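Local coordinates for methanol--corrinoid protein co-methyltransferase (Methanosarcina barkeri, PDB 2I2X) that transfers the methyl group of methanol to the cob(I)amide cofactor carried by its partner corrinoid protein MtaC, in methanol-dependent methanogenesis, at residues 32-37 / 281-286; 267-272 / 311-316. One frame throughout, in Å; residues are numbered along the deposited sequence.

Contact 1. Residues 32-37 / 281-286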
# COMPACT_ATOMS: atom_id res chain seq x y z
N LEU A 32 12.39 -23.95 -1.27
CA LEU A 32 12.88 -22.61 -0.90
C LEU A 32 14.21 -22.64 -0.12
O LEU A 32 14.48 -23.55 0.67
CB LEU A 32 11.84 -21.85 -0.06
CG LEU A 32 12.10 -20.33 0.02
CD1 LEU A 32 11.85 -19.65 -1.34
CD2 LEU A 32 11.32 -19.63 1.14
N GLU A 33 15.04 -21.62 -0.35
CA GLU A 33 16.25 -21.48 0.43
C GLU A 33 16.47 -20.05 0.84
O GLU A 33 16.23 -19.11 0.05
CB GLU A 33 17.46 -22.03 -0.31
CG GLU A 33 17.41 -23.56 -0.55
CD GLU A 33 18.65 -24.04 -1.29
OE1 GLU A 33 19.44 -23.17 -1.71
OE2 GLU A 33 18.84 -25.27 -1.46
N ILE A 34 16.88 -19.88 2.10
CA ILE A 34 16.93 -18.57 2.73
C ILE A 34 18.35 -18.25 3.13
O ILE A 34 18.99 -19.04 3.82
CB ILE A 34 15.99 -18.51 3.94
CG1 ILE A 34 14.63 -19.07 3.56
CG2 ILE A 34 15.89 -17.07 4.47
CD1 ILE A 34 13.72 -19.33 4.71
N GLY A 35 18.84 -17.08 2.69
CA GLY A 35 20.22 -16.67 2.88
C GLY A 35 21.13 -17.39 1.91
O GLY A 35 22.35 -17.44 2.11
N ALA A 36 20.55 -17.91 0.84
CA ALA A 36 21.26 -18.72 -0.16
C ALA A 36 21.67 -17.98 -1.46
O ALA A 36 21.93 -18.62 -2.48
CB ALA A 36 20.40 -19.96 -0.52
N GLY A 37 21.76 -16.66 -1.45
CA GLY A 37 22.10 -15.99 -2.71
C GLY A 37 20.88 -15.32 -3.36
O GLY A 37 20.93 -15.00 -4.51
N GLY A 281 25.47 -15.10 11.88
CA GLY A 281 25.63 -15.52 10.48
C GLY A 281 24.39 -16.20 9.96
O GLY A 281 24.43 -16.88 8.93
N MET A 282 23.28 -16.01 10.67
CA MET A 282 21.99 -16.59 10.32
C MET A 282 21.13 -15.58 9.57
O MET A 282 21.31 -14.35 9.75
CB MET A 282 21.27 -17.06 11.57
CG MET A 282 21.80 -18.38 12.08
SD MET A 282 21.27 -18.72 13.76
CE MET A 282 22.04 -20.30 14.05
N PRO A 283 20.21 -16.07 8.71
CA PRO A 283 19.40 -15.19 7.92
C PRO A 283 18.31 -14.50 8.73
O PRO A 283 17.84 -15.06 9.74
CB PRO A 283 18.80 -16.13 6.87
CG PRO A 283 18.64 -17.38 7.60
CD PRO A 283 19.92 -17.48 8.39
N MET A 284 17.87 -13.32 8.27
CA MET A 284 16.88 -12.51 8.98
C MET A 284 15.91 -11.84 8.01
O MET A 284 16.31 -11.36 6.95
CB MET A 284 17.56 -11.43 9.81
CG MET A 284 18.57 -11.94 10.83
SD MET A 284 17.81 -12.77 12.26
CE MET A 284 19.04 -14.06 12.56
N THR A 285 14.63 -11.81 8.38
CA THR A 285 13.69 -10.95 7.71
C THR A 285 13.75 -9.53 8.27
O THR A 285 13.99 -9.34 9.47
CB THR A 285 12.29 -11.49 7.86
OG1 THR A 285 12.30 -12.85 7.44
CG2 THR A 285 11.32 -10.73 7.00
N MET A 286 13.53 -8.54 7.41
CA MET A 286 13.44 -7.14 7.86
C MET A 286 12.19 -6.49 7.28
O MET A 286 11.52 -7.09 6.41
CB MET A 286 14.69 -6.35 7.46
CG MET A 286 16.02 -7.00 7.88
SD MET A 286 16.37 -7.02 9.67
CE MET A 286 16.69 -5.28 10.06
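I34 and P283 meet through carbon alone: the methyl CG2 of I34 sits 3.9 Å from CB of P283 and 4.2 Å from its CG. The two side chains cross at about a right angle, the methyl touching the CB-CG side of the pyrrolidine ring. In I34, CG1 stands beside the backbone N (chi1 -48°), which places CG2 anti to that N and next to P283. The ring also borders backbone: P283 CB lies 4.3 Å from CA of G35. At G35 the chain turns a corner with a positive phi of 77°, and no side chain intervenes between its CA and the ring. Further out, backbone hydrogen bonds between I34 and V26 and between G35 and S22 hold the first segment, and M284 is hydrogen-bonded to D308, which P283 also touches. L32 and I34 reach K119, A121 and C309 near the starts of barrel strands, so the hairpin 25-28/32-33 packs against the N-terminal end of the TIM barrel. With no hydrogen bond between the segments, adhesion here is dispersive and depends on shape, and the polar bonds that set its geometry lie outside it.

Contact 2. Residues 267-272 / 311-316. With ZN (zinc ion), chain Q; K (potassium ion), chain S.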
# COMPACT_ATOMS: atom_id res chain seq x y z
N LYS A 267 12.11 -12.98 12.82
CA LYS A 267 10.95 -12.16 12.53
C LYS A 267 11.24 -10.78 12.02
O LYS A 267 12.10 -10.09 12.54
CB LYS A 267 10.08 -12.01 13.77
CG LYS A 267 9.16 -13.20 13.99
CD LYS A 267 7.90 -13.01 13.22
CE LYS A 267 7.06 -11.92 13.85
NZ LYS A 267 6.01 -11.52 12.90
N ASP A 268 10.43 -10.39 11.04
CA ASP A 268 10.49 -9.11 10.35
C ASP A 268 10.58 -7.88 11.25
O ASP A 268 11.37 -6.98 11.00
CB ASP A 268 9.29 -8.99 9.40
CG ASP A 268 7.96 -9.20 10.10
OD1 ASP A 268 7.95 -9.45 11.33
OD2 ASP A 268 6.92 -9.11 9.42
N CYS A 269 9.77 -7.83 12.29
CA CYS A 269 9.74 -6.65 13.16
C CYS A 269 10.92 -6.59 14.13
O CYS A 269 11.04 -5.64 14.93
CB CYS A 269 8.40 -6.53 13.90
SG CYS A 269 7.98 -7.97 14.92
N GLY A 270 11.80 -7.58 14.02
CA GLY A 270 13.08 -7.59 14.75
C GLY A 270 14.09 -6.68 14.07
O GLY A 270 15.03 -7.15 13.42
N TYR A 271 13.92 -5.37 14.19
CA TYR A 271 14.89 -4.49 13.61
C TYR A 271 16.30 -4.73 14.13
O TYR A 271 17.28 -4.44 13.43
CB TYR A 271 14.50 -3.06 13.89
CG TYR A 271 13.33 -2.54 13.07
CD1 TYR A 271 12.02 -2.79 13.45
CD2 TYR A 271 13.54 -1.74 11.94
CE1 TYR A 271 10.96 -2.27 12.75
CE2 TYR A 271 12.48 -1.23 11.21
CZ TYR A 271 11.18 -1.50 11.63
OH TYR A 271 10.08 -0.98 10.95
N GLU A 272 16.41 -5.23 15.37
CA GLU A 272 17.70 -5.57 15.94
C GLU A 272 18.34 -6.78 15.25
O GLU A 272 19.49 -7.13 15.54
CB GLU A 272 17.56 -5.82 17.45
CG GLU A 272 16.78 -7.11 17.89
CD GLU A 272 15.27 -6.96 17.83
OE1 GLU A 272 14.57 -7.86 18.40
OE2 GLU A 272 14.76 -5.97 17.21
N SER A 311 9.64 -7.89 4.39
CA SER A 311 8.26 -7.95 4.79
C SER A 311 7.50 -6.59 4.83
O SER A 311 8.12 -5.54 4.96
CB SER A 311 8.22 -8.63 6.16
OG SER A 311 6.99 -8.37 6.84
N ASN A 312 6.17 -6.65 4.74
CA ASN A 312 5.27 -5.48 4.86
C ASN A 312 4.65 -5.38 6.24
O ASN A 312 3.76 -4.55 6.46
CB ASN A 312 4.11 -5.58 3.85
CG ASN A 312 3.17 -6.72 4.20
OD1 ASN A 312 3.62 -7.84 4.35
ND2 ASN A 312 1.88 -6.42 4.37
N GLU A 313 5.09 -6.28 7.14
CA GLU A 313 4.74 -6.28 8.57
C GLU A 313 3.31 -6.75 8.78
O GLU A 313 3.07 -7.78 9.40
CB GLU A 313 5.00 -4.92 9.22
CG GLU A 313 4.51 -4.78 10.66
CD GLU A 313 5.09 -5.81 11.63
OE1 GLU A 313 4.53 -5.92 12.75
OE2 GLU A 313 6.09 -6.52 11.30
N SER A 314 2.36 -5.99 8.26
CA SER A 314 0.97 -6.35 8.35
C SER A 314 0.07 -5.35 7.61
O SER A 314 0.38 -4.16 7.52
CB SER A 314 0.53 -6.39 9.81
OG SER A 314 -0.68 -7.12 9.87
N VAL A 315 -1.04 -5.85 7.10
CA VAL A 315 -2.06 -5.03 6.50
C VAL A 315 -3.37 -5.81 6.61
O VAL A 315 -3.37 -7.05 6.54
CB VAL A 315 -1.73 -4.75 5.02
CG1 VAL A 315 -1.76 -6.07 4.17
CG2 VAL A 315 -2.65 -3.64 4.41
N GLU A 316 -4.48 -5.09 6.79
CA GLU A 316 -5.80 -5.73 6.75
C GLU A 316 -6.11 -6.26 5.36
O GLU A 316 -5.83 -5.60 4.38
CB GLU A 316 -6.91 -4.78 7.17
CG GLU A 316 -8.26 -5.50 7.20
CD GLU A 316 -9.38 -4.59 7.52
OE1 GLU A 316 -9.92 -4.72 8.65
OE2 GLU A 316 -9.70 -3.71 6.66
ZN ZN Q . 5.90 -7.43 15.97
K K S . 3.80 -8.54 14.36
O HOH W 1 4.48 -9.45 10.89
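The carboxylates of D268 and E313 meet face to oxygen: E313 OE2 stands over one face of the D268 group, 3.3 Å from OD2 and 3.5 Å from CG of D268, with the two planes 43° apart. At the edge of the D268 carboxylate, OD2 receives the hydroxyl of S311 on its anti lone pair (OG to OD2, 2.7 Å). The backbone N of C269 reaches OD1 weakly from the face where E313 OE2 stands; NZ of K267 comes to OD1 from the other face, a weak bond within a salt bridge at 3.2 Å. The two acidic groups are close without a hydrogen bond between them; K267, which also pairs with E84, and the potassium ion on E313 would probably offset the negative charge. Water 1 hydrogen-bonds to both D268 OD2 and the carbonyl O of E313. S311 OG is used twice, because it also accepts from N of E313 (2.8 Å, N-H...OG angle 160°), an ST turn that ties the backbone of E313 to the same hydroxyl that holds D268. From there CG runs anti to the backbone N (chi1 173°) and the chain bends at chi2, bringing the carboxylate back over D268. Both segments are loops at the C-terminal end of the TIM barrel, the active-site end of this fold, and 267-270 forms a type I beta turn. C269 in that turn binds zinc through SG at 2.4 Å, together with E164 and C220, and its CB packs 3.5 Å from E313 OE2. E313 OE1 is a long 3.2 Å ligand of the potassium ion, shared with E86 and E164. One residue on, S314 touches the corrinoid and packs on F321 of the second MtaB subunit.

How the contacts relate
The centres of the two contacts are 15 Å apart, and their segments alternate along the chain: 32-37, 267-272, 281-286, 311-316. Helix 273-280 leads from the zinc-binding turn of contact 2 to the proline loop of contact 1, which runs into strand 285-287. That strand lies beside the parallel strand 309-311, and a probable hydrogen bond from S311 N to M286 O (2.9 Å) joins the two contacts directly. T285 CG2 adds packing against D268 CB and S311 CB. Contact 1 thus lies toward the N-terminal end of these barrel strands, away from the annotated sites, whereas contact 2 sits at their C-terminal end, among the metals and beside the corrinoid.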